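Shikimate dehydrogenase (NADP(+)) (Listeria monocytogenes, PDB 3TNL) probably catalyses the reversible NADPH-linked reduction of 3-dehydroshikimate to shikimate, a step of chorismate and aromatic amino acid biosynthesis. Local coordinates at residues 140-145 and 151-156; 260-265 and 286-291. One frame throughout, in Å; residues are numbered along the deposited sequence.

Contact 1 (140-145 and 151-156); sequences GYMRAL and DIIGKK
Helix 137-147 brings Leu145 to face Ile152, the first residue of a type II beta turn that runs to Lys155 in the following loop. This is the entry into the Rossmann-type NAD-binding domain: the helix ends, the chain turns, and strand 156-160 begins. Across the contact all touching is apolar. Ile152 reaches back to the helix with its CG1 branch, which lies between the backbone N and the carbonyl carbon (chi1 74°). Its CD1 meets Leu145 CD1 at 3.6 Å, the two side chains nearly perpendicular. Met142 folds back on itself twice to arrive at the same methyl. Its CE lies 3.9 Å from Ile152 CD1. Ile229 of strand 229-232 also packs on Leu145 and Ile152. Gly154 takes a positive phi (78°), as suits the third position of this turn. Asp151 ties the loop in two ways: its OD1 receives Ile153 N from above the carboxylate plane, an Asx turn, and its backbone O takes Lys155 NZ at 3.0 Å. At the exposed margin, Met142 CE also touches Ile153 CD1 at 3.9 Å.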
ATOM      1  N   GLY B 140      25.371  -0.310   3.999  1.00 17.68           N
ATOM      2  CA  GLY B 140      25.325   0.889   3.157  1.00 18.42           C
ATOM      3  C   GLY B 140      26.523   1.793   3.444  1.00 17.76           C
ATOM      4  O   GLY B 140      27.156   2.323   2.531  1.00 17.35           O
ATOM      5  N   TYR B 141      26.830   1.945   4.726  1.00 16.50           N
ATOM      6  CA  TYR B 141      27.979   2.747   5.155  1.00 17.49           C
ATOM      7  C   TYR B 141      29.290   2.181   4.594  1.00 16.89           C
ATOM      8  O   TYR B 141      30.091   2.897   4.000  1.00 17.33           O
ATOM      9  CB  TYR B 141      28.026   2.833   6.697  1.00 17.41           C
ATOM     10  CG  TYR B 141      29.222   3.621   7.185  1.00 18.18           C
ATOM     11  CD1 TYR B 141      29.167   5.018   7.283  1.00 18.64           C
ATOM     12  CD2 TYR B 141      30.388   2.988   7.534  1.00 17.22           C
ATOM     13  CE1 TYR B 141      30.263   5.750   7.668  1.00 17.78           C
ATOM     14  CE2 TYR B 141      31.502   3.700   7.940  1.00 19.29           C
ATOM     15  CZ  TYR B 141      31.438   5.078   8.006  1.00 18.32           C
ATOM     16  OH  TYR B 141      32.530   5.792   8.410  1.00 19.26           O
ATOM     17  N   MET B 142      29.486   0.886   4.719  1.00 17.25           N
ATOM     18  CA  MET B 142      30.691   0.250   4.275  1.00 16.21           C
ATOM     19  C   MET B 142      30.834   0.308   2.755  1.00 17.77           C
ATOM     20  O   MET B 142      31.924   0.513   2.235  1.00 18.18           O
ATOM     21  CB  MET B 142      30.755  -1.185   4.803  1.00 18.38           C
ATOM     22  CG  MET B 142      30.764  -1.294   6.312  1.00 18.56           C
ATOM     23  SD  MET B 142      32.238  -0.633   7.127  1.00 21.03           S
ATOM     24  CE  MET B 142      33.505  -1.763   6.524  1.00 21.04           C
ATOM     25  N   ARG B 143      29.726   0.103   2.051  1.00 17.02           N
ATOM     26  CA  ARG B 143      29.752   0.126   0.601  1.00 18.43           C
ATOM     27  C   ARG B 143      30.103   1.502   0.111  1.00 18.31           C
ATOM     28  O   ARG B 143      30.896   1.656  -0.837  1.00 17.57           O
ATOM     29  CB  ARG B 143      28.385  -0.338   0.059  1.00 18.98           C
ATOM     30  CG  ARG B 143      28.291  -0.362  -1.460  1.00 20.58           C
ATOM     31  CD  ARG B 143      29.283  -1.299  -2.088  1.00 22.24           C
ATOM     32  NE  ARG B 143      29.093  -1.352  -3.540  1.00 23.07           N
ATOM     33  CZ  ARG B 143      28.206  -2.127  -4.172  1.00 26.21           C
ATOM     34  NH1 ARG B 143      27.381  -2.920  -3.500  1.00 27.92           N
ATOM     35  NH2 ARG B 143      28.134  -2.099  -5.495  1.00 27.87           N
ATOM     36  N   ALA B 144      29.539   2.529   0.752  1.00 17.08           N
ATOM     37  CA  ALA B 144      29.832   3.894   0.340  1.00 16.86           C
ATOM     38  C   ALA B 144      31.341   4.187   0.469  1.00 17.21           C
ATOM     39  O   ALA B 144      31.929   4.836  -0.382  1.00 17.61           O
ATOM     40  CB  ALA B 144      28.990   4.886   1.175  1.00 17.85           C
ATOM     41  N   LEU B 145      31.976   3.698   1.522  1.00 17.61           N
ATOM     42  CA  LEU B 145      33.418   3.908   1.680  1.00 18.96           C
ATOM     43  C   LEU B 145      34.160   3.229   0.553  1.00 19.36           C
ATOM     44  O   LEU B 145      35.012   3.835  -0.074  1.00 19.95           O
ATOM     45  CB  LEU B 145      33.916   3.375   3.020  1.00 18.39           C
ATOM     46  CG  LEU B 145      33.510   4.101   4.303  1.00 20.26           C
ATOM     47  CD1 LEU B 145      34.021   3.302   5.497  1.00 18.66           C
ATOM     48  CD2 LEU B 145      34.057   5.526   4.268  1.00 21.31           C
ATOM     49  N   ASP B 151      39.670   2.011   1.658  1.00 22.80           N
ATOM     50  CA  ASP B 151      39.805   0.639   2.125  1.00 23.60           C
ATOM     51  C   ASP B 151      40.116   0.630   3.617  1.00 22.45           C
ATOM     52  O   ASP B 151      41.229   0.985   4.033  1.00 24.25           O
ATOM     53  CB  ASP B 151      40.912  -0.097   1.360  1.00 24.03           C
ATOM     54  CG  ASP B 151      41.134  -1.519   1.868  1.00 29.65           C
ATOM     55  OD1 ASP B 151      40.203  -2.132   2.443  1.00 25.88           O
ATOM     56  OD2 ASP B 151      42.257  -2.035   1.663  1.00 35.21           O
ATOM     57  N   ILE B 152      39.128   0.276   4.433  1.00 21.04           N
ATOM     58  CA  ILE B 152      39.332   0.237   5.867  1.00 19.62           C
ATOM     59  C   ILE B 152      39.405  -1.182   6.425  1.00 19.53           C
ATOM     60  O   ILE B 152      39.530  -1.377   7.638  1.00 20.57           O
ATOM     61  CB  ILE B 152      38.269   1.101   6.634  1.00 17.95           C
ATOM     62  CG1 ILE B 152      36.889   0.421   6.662  1.00 17.14           C
ATOM     63  CG2 ILE B 152      38.226   2.534   5.994  1.00 17.03           C
ATOM     64  CD1 ILE B 152      35.885   1.084   7.666  1.00 18.91           C
ATOM     65  N   ILE B 153      39.303  -2.195   5.566  1.00 19.81           N
ATOM     66  CA  ILE B 153      39.337  -3.574   6.028  1.00 22.40           C
ATOM     67  C   ILE B 153      40.748  -3.884   6.549  1.00 20.71           C
ATOM     68  O   ILE B 153      41.740  -3.500   5.937  1.00 22.41           O
ATOM     69  CB  ILE B 153      38.925  -4.548   4.887  1.00 22.46           C
ATOM     70  CG1 ILE B 153      37.559  -4.142   4.302  1.00 23.74           C
ATOM     71  CG2 ILE B 153      38.917  -5.993   5.370  1.00 22.35           C
ATOM     72  CD1 ILE B 153      36.441  -3.998   5.295  1.00 24.14           C
ATOM     73  N   GLY B 154      40.814  -4.552   7.687  1.00 21.90           N
ATOM     74  CA  GLY B 154      42.072  -4.914   8.315  1.00 21.57           C
ATOM     75  C   GLY B 154      42.759  -3.779   9.048  1.00 20.96           C
ATOM     76  O   GLY B 154      43.903  -3.895   9.453  1.00 21.29           O
ATOM     77  N   LYS B 155      42.018  -2.690   9.267  1.00 20.06           N
ATOM     78  CA  LYS B 155      42.567  -1.497   9.884  1.00 20.11           C
ATOM     79  C   LYS B 155      41.731  -1.074  11.083  1.00 18.03           C
ATOM     80  O   LYS B 155      40.868  -1.805  11.522  1.00 18.73           O
ATOM     81  CB  LYS B 155      42.667  -0.396   8.833  1.00 20.17           C
ATOM     82  CG  LYS B 155      43.494  -0.817   7.623  1.00 24.63           C
ATOM     83  CD  LYS B 155      43.529   0.197   6.531  1.00 27.15           C
ATOM     84  CE  LYS B 155      44.244  -0.337   5.312  1.00 29.27           C
ATOM     85  NZ  LYS B 155      44.159   0.650   4.183  1.00 34.10           N
ATOM     86  N   LYS B 156      42.027   0.105  11.617  1.00 17.46           N
ATOM     87  CA  LYS B 156      41.390   0.631  12.813  1.00 16.56           C
ATOM     88  C   LYS B 156      40.481   1.803  12.525  1.00 15.18           C
ATOM     89  O   LYS B 156      40.856   2.724  11.766  1.00 16.51           O
ATOM     90  CB  LYS B 156      42.449   1.074  13.806  1.00 18.08           C
ATOM     91  CG  LYS B 156      41.958   1.679  15.034  1.00 21.00           C
ATOM     92  CD  LYS B 156      43.158   1.771  15.991  1.00 28.24           C
ATOM     93  CE  LYS B 156      42.769   2.297  17.308  1.00 28.43           C
ATOM     94  NZ  LYS B 156      43.848   2.062  18.349  1.00 19.93           N
TER

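Contact 2 (260-265 and 286-291); sequences SDVVYK and LGMMLW. With NAD (nicotinamide-adenine-dinucleotide), chain H.
Tyr264 holds CG between its backbone N and carbonyl carbon (chi1 57°), which sets the ring against the start of helix 286-301. Met288 extends fully beyond a CG that is anti to the backbone N (chi1 174°), and its chain runs along the nicotinamide end of NAD. The contact is part of the cofactor pocket of shikimate dehydrogenase. Tyr264 CB lies 3.5 Å from Leu286 N. On the ring itself, Tyr264 CD1 meets Leu286 CD1, one side chain lying square across the other. The hydroxyl end reaches the next turn of the helix, where Tyr264 OH is 3.5 Å from Met289 CG. Met288 runs alongside Val262 in the same direction, with Val262 CG1 4.0 Å from Met288 SD.

The carboxamide of NAD fits between the two segments. Its N7N gives a hydrogen bond to Val262 O (3.0 Å, N-H...O angle 160°), and NAD is also hydrogen-bonded to Gly285 O. The same N7N sits at the edge of the Tyr264 ring, near its plane. Met288 CG and Met289 CA approach the carboxamide oxygen O7N. Met288 CE reaches the ring itself, 3.8 Å from NAD C4N, the carbon that exchanges hydride in this cofactor. Val262 CG2 packs on the ribose, 3.2 Å from NAD O4D. Tyr264 is also predicted to bind shikimate, so the contact probably borders the substrate site as well.

Asp261 OD2 accepts from Val263 N in an Asx turn as the chain leaves strand 258-261. That strand lies between 229-232 and 281-283 in the parallel sheet. Helix 286-301 follows strand 281-283, and Met288 packs on Asp137 and Tyr141 of helix 137-147.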
ATOM      1  N   SER B 260      34.887  10.797   8.188  1.00 14.07           N
ATOM      2  CA  SER B 260      33.567  10.434   7.692  1.00 15.08           C
ATOM      3  C   SER B 260      32.457  10.921   8.605  1.00 15.45           C
ATOM      4  O   SER B 260      32.639  10.924   9.815  1.00 14.45           O
ATOM      5  CB  SER B 260      33.555   8.893   7.600  1.00 18.45           C
ATOM      6  OG  SER B 260      32.254   8.348   7.627  1.00 18.01           O
ATOM      7  N   ASP B 261      31.334  11.392   8.043  1.00 14.06           N
ATOM      8  CA  ASP B 261      30.190  11.784   8.863  1.00 14.60           C
ATOM      9  C   ASP B 261      28.966  11.099   8.301  1.00 15.53           C
ATOM     10  O   ASP B 261      28.835  10.981   7.080  1.00 18.45           O
ATOM     11  CB  ASP B 261      30.026  13.323   8.851  1.00 16.26           C
ATOM     12  CG  ASP B 261      29.384  13.855  10.140  1.00 16.84           C
ATOM     13  OD1 ASP B 261      29.905  14.877  10.677  1.00 17.78           O
ATOM     14  OD2 ASP B 261      28.437  13.224  10.640  1.00 15.86           O
ATOM     15  N   VAL B 262      28.118  10.586   9.177  1.00 14.57           N
ATOM     16  CA  VAL B 262      26.838  10.010   8.765  1.00 14.16           C
ATOM     17  C   VAL B 262      25.877  11.130   8.343  1.00 15.07           C
ATOM     18  O   VAL B 262      24.943  10.903   7.594  1.00 15.60           O
ATOM     19  CB  VAL B 262      26.196   9.141   9.858  1.00 15.55           C
ATOM     20  CG1 VAL B 262      27.060   7.900  10.149  1.00 16.97           C
ATOM     21  CG2 VAL B 262      25.880   9.973  11.114  1.00 19.48           C
ATOM     22  N   VAL B 263      26.110  12.347   8.821  1.00 15.73           N
ATOM     23  CA  VAL B 263      25.274  13.482   8.458  1.00 15.68           C
ATOM     24  C   VAL B 263      25.521  13.896   6.976  1.00 15.84           C
ATOM     25  O   VAL B 263      26.656  13.888   6.503  1.00 15.08           O
ATOM     26  CB  VAL B 263      25.580  14.708   9.397  1.00 15.66           C
ATOM     27  CG1 VAL B 263      24.826  15.981   8.926  1.00 13.93           C
ATOM     28  CG2 VAL B 263      25.297  14.357  10.879  1.00 16.52           C
ATOM     29  N   TYR B 264      24.454  14.218   6.244  1.00 16.27           N
ATOM     30  CA  TYR B 264      24.574  14.731   4.876  1.00 16.61           C
ATOM     31  C   TYR B 264      23.706  15.977   4.643  1.00 16.15           C
ATOM     32  O   TYR B 264      23.709  16.525   3.546  1.00 17.31           O
ATOM     33  CB  TYR B 264      24.312  13.646   3.810  1.00 18.25           C
ATOM     34  CG  TYR B 264      22.999  12.959   3.899  1.00 18.85           C
ATOM     35  CD1 TYR B 264      21.919  13.374   3.124  1.00 22.86           C
ATOM     36  CD2 TYR B 264      22.802  11.910   4.771  1.00 20.58           C
ATOM     37  CE1 TYR B 264      20.704  12.727   3.212  1.00 22.50           C
ATOM     38  CE2 TYR B 264      21.595  11.276   4.871  1.00 21.55           C
ATOM     39  CZ  TYR B 264      20.548  11.686   4.085  1.00 25.34           C
ATOM     40  OH  TYR B 264      19.337  11.031   4.213  1.00 27.62           O
ATOM     41  N   LYS B 265      22.958  16.399   5.652  1.00 17.89           N
ATOM     42  CA  LYS B 265      22.242  17.692   5.646  1.00 18.00           C
ATOM     43  C   LYS B 265      22.631  18.324   7.018  1.00 16.66           C
ATOM     44  O   LYS B 265      22.103  17.944   8.069  1.00 19.20           O
ATOM     45  CB  LYS B 265      20.724  17.556   5.474  1.00 21.66           C
ATOM     46  CG  LYS B 265      20.065  18.914   5.247  1.00 26.75           C
ATOM     47  CD  LYS B 265      18.549  18.791   5.093  1.00 33.35           C
ATOM     48  CE  LYS B 265      17.900  20.149   4.920  1.00 37.02           C
ATOM     49  NZ  LYS B 265      16.405  20.019   4.852  1.00 40.34           N
ATOM     50  N   LEU B 286      25.822  10.791   2.440  1.00 17.12           N
ATOM     51  CA  LEU B 286      24.915  10.605   1.265  1.00 17.05           C
ATOM     52  C   LEU B 286      25.043   9.201   0.671  1.00 17.96           C
ATOM     53  O   LEU B 286      24.040   8.530   0.431  1.00 18.72           O
ATOM     54  CB  LEU B 286      25.120  11.664   0.195  1.00 18.22           C
ATOM     55  CG  LEU B 286      24.104  11.599  -0.959  1.00 24.07           C
ATOM     56  CD1 LEU B 286      22.691  11.874  -0.482  1.00 27.43           C
ATOM     57  CD2 LEU B 286      24.496  12.589  -2.024  1.00 25.33           C
ATOM     58  N   GLY B 287      26.266   8.734   0.518  1.00 17.66           N
ATOM     59  CA  GLY B 287      26.518   7.377   0.000  1.00 18.47           C
ATOM     60  C   GLY B 287      25.892   6.300   0.896  1.00 18.74           C
ATOM     61  O   GLY B 287      25.286   5.324   0.385  1.00 18.11           O
ATOM     62  N   MET B 288      25.991   6.462   2.212  1.00 18.85           N
ATOM     63  CA  MET B 288      25.395   5.538   3.145  1.00 18.46           C
ATOM     64  C   MET B 288      23.891   5.425   2.884  1.00 19.10           C
ATOM     65  O   MET B 288      23.313   4.319   2.875  1.00 19.53           O
ATOM     66  CB  MET B 288      25.620   6.001   4.578  1.00 17.12           C
ATOM     67  CG  MET B 288      24.913   5.176   5.614  1.00 18.32           C
ATOM     68  SD  MET B 288      25.326   5.680   7.308  1.00 21.35           S
ATOM     69  CE  MET B 288      24.387   4.547   8.305  1.00 24.73           C
ATOM     70  N   MET B 289      23.256   6.572   2.680  1.00 16.70           N
ATOM     71  CA  MET B 289      21.818   6.620   2.424  1.00 18.24           C
ATOM     72  C   MET B 289      21.467   5.885   1.129  1.00 19.03           C
ATOM     73  O   MET B 289      20.530   5.066   1.106  1.00 18.91           O
ATOM     74  CB  MET B 289      21.325   8.069   2.425  1.00 18.43           C
ATOM     75  CG  MET B 289      19.840   8.257   2.192  1.00 21.76           C
ATOM     76  SD  MET B 289      19.409   8.243   0.431  1.00 26.86           S
ATOM     77  CE  MET B 289      17.619   8.490   0.503  1.00 28.40           C
ATOM     78  N   LEU B 290      22.232   6.154   0.075  1.00 17.29           N
ATOM     79  CA  LEU B 290      21.963   5.560  -1.221  1.00 17.50           C
ATOM     80  C   LEU B 290      22.185   4.056  -1.233  1.00 18.19           C
ATOM     81  O   LEU B 290      21.350   3.320  -1.753  1.00 17.60           O
ATOM     82  CB  LEU B 290      22.836   6.216  -2.269  1.00 19.43           C
ATOM     83  CG  LEU B 290      22.435   7.650  -2.590  1.00 20.67           C
ATOM     84  CD1 LEU B 290      23.565   8.278  -3.352  1.00 22.81           C
ATOM     85  CD2 LEU B 290      21.122   7.738  -3.368  1.00 22.95           C
ATOM     86  N   TRP B 291      23.294   3.609  -0.644  1.00 18.36           N
ATOM     87  CA  TRP B 291      23.653   2.196  -0.702  1.00 16.46           C
ATOM     88  C   TRP B 291      22.839   1.340   0.225  1.00 17.44           C
ATOM     89  O   TRP B 291      22.658   0.152  -0.045  1.00 18.46           O
ATOM     90  CB  TRP B 291      25.163   1.978  -0.551  1.00 15.66           C
ATOM     91  CG  TRP B 291      25.899   2.481  -1.771  1.00 16.43           C
ATOM     92  CD1 TRP B 291      26.604   3.644  -1.895  1.00 19.00           C
ATOM     93  CD2 TRP B 291      25.948   1.841  -3.052  1.00 19.34           C
ATOM     94  NE1 TRP B 291      27.097   3.764  -3.177  1.00 19.48           N
ATOM     95  CE2 TRP B 291      26.710   2.668  -3.903  1.00 19.98           C
ATOM     96  CE3 TRP B 291      25.425   0.646  -3.558  1.00 20.37           C
ATOM     97  CZ2 TRP B 291      26.966   2.337  -5.225  1.00 22.15           C
ATOM     98  CZ3 TRP B 291      25.689   0.309  -4.872  1.00 22.87           C
ATOM     99  CH2 TRP B 291      26.447   1.164  -5.704  1.00 22.46           C
TER
HETATM  100  PA  NAD H 292      20.293   7.889  18.011  1.00 22.52           P
HETATM  101  O1A NAD H 292      19.264   8.810  18.663  1.00 24.66           O
HETATM  102  O2A NAD H 292      19.987   6.406  17.938  1.00 22.59           O
HETATM  103  O5B NAD H 292      21.735   8.159  18.699  1.00 21.80           O
HETATM  104  C5B NAD H 292      22.243   9.457  19.009  1.00 17.88           C
HETATM  105  C4B NAD H 292      23.749   9.367  19.280  1.00 17.10           C
HETATM  106  O4B NAD H 292      24.292  10.695  19.353  1.00 17.55           O
HETATM  107  C3B NAD H 292      24.061   8.781  20.643  1.00 15.74           C
HETATM  108  O3B NAD H 292      25.346   8.114  20.558  1.00 17.42           O
HETATM  109  C2B NAD H 292      24.191   9.975  21.559  1.00 15.14           C
HETATM  110  O2B NAD H 292      25.048   9.745  22.670  1.00 17.21           O
HETATM  111  C1B NAD H 292      24.820  10.990  20.628  1.00 15.64           C
HETATM  112  N9A NAD H 292      24.601  12.408  20.936  1.00 16.50           N
HETATM  113  C8A NAD H 292      23.449  13.086  20.718  1.00 20.22           C
HETATM  114  N7A NAD H 292      23.626  14.382  21.049  1.00 19.27           N
HETATM  115  C5A NAD H 292      24.901  14.569  21.473  1.00 15.99           C
HETATM  116  C6A NAD H 292      25.676  15.616  21.928  1.00 15.09           C
HETATM  117  N6A NAD H 292      25.168  16.850  22.011  1.00 18.64           N
HETATM  118  N1A NAD H 292      26.975  15.413  22.238  1.00 16.37           N
HETATM  119  C2A NAD H 292      27.521  14.173  22.158  1.00 16.11           C
HETATM  120  N3A NAD H 292      26.828  13.095  21.726  1.00 15.96           N
HETATM  121  C4A NAD H 292      25.531  13.247  21.375  1.00 15.85           C
HETATM  122  O3  NAD H 292      20.538   8.496  16.552  1.00 22.21           O
HETATM  123  PN  NAD H 292      20.885   7.697  15.201  1.00 23.05           P
HETATM  124  O1N NAD H 292      19.644   7.146  14.543  1.00 27.63           O
HETATM  125  O2N NAD H 292      22.091   6.788  15.442  1.00 22.44           O
HETATM  126  O5D NAD H 292      21.331   8.874  14.195  1.00 25.20           O
HETATM  127  C5D NAD H 292      22.504   9.621  14.493  1.00 25.94           C
HETATM  128  C4D NAD H 292      22.788  10.416  13.233  1.00 25.71           C
HETATM  129  O4D NAD H 292      22.924   9.512  12.122  1.00 30.32           O
HETATM  130  C3D NAD H 292      21.634  11.344  12.888  1.00 30.50           C
HETATM  131  O3D NAD H 292      22.169  12.636  12.584  1.00 34.67           O
HETATM  132  C2D NAD H 292      20.989  10.715  11.664  1.00 31.18           C
HETATM  133  O2D NAD H 292      20.323  11.679  10.818  1.00 32.23           O
HETATM  134  C1D NAD H 292      22.184  10.037  11.005  1.00 30.00           C
HETATM  135  N1N NAD H 292      21.889   8.907  10.121  1.00 31.14           N
HETATM  136  C2N NAD H 292      22.300   8.944   8.839  1.00 30.79           C
HETATM  137  C3N NAD H 292      22.051   7.877   7.982  1.00 28.23           C
HETATM  138  C7N NAD H 292      22.498   7.888   6.556  1.00 31.70           C
HETATM  139  O7N NAD H 292      21.909   7.109   5.808  1.00 33.03           O
HETATM  140  N7N NAD H 292      23.511   8.691   6.167  1.00 23.40           N
HETATM  141  C4N NAD H 292      21.359   6.756   8.468  1.00 30.95           C
HETATM  142  C5N NAD H 292      20.949   6.740   9.798  1.00 30.35           C
HETATM  143  C6N NAD H 292      21.221   7.838  10.615  1.00 31.03           C

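In the fold
Contact 1 closes before contact 2 opens along the chain, and their centres lie 13 Å apart. Helix 137-147 joins them. One part of it packs on the loop that leads into strand 156-160, and Ala144 packs on Gly287 and Met288 of helix 286-301. Tyr141 OH probably hydrogen-bonds Ser260 OG, tying the helix to strand 258-261. Arg143 makes a cation-pi contact with Trp291. Strands 156-160 and 258-261 belong to the same six-stranded parallel sheet, separated by 229-232. Contact 2 lines the nicotinamide pocket, whereas the side chain of Leu145 in contact 1 is about 11 Å from the bound NAD. Contact 1 thus lies away from the cofactor, where the chain enters the parallel sheet.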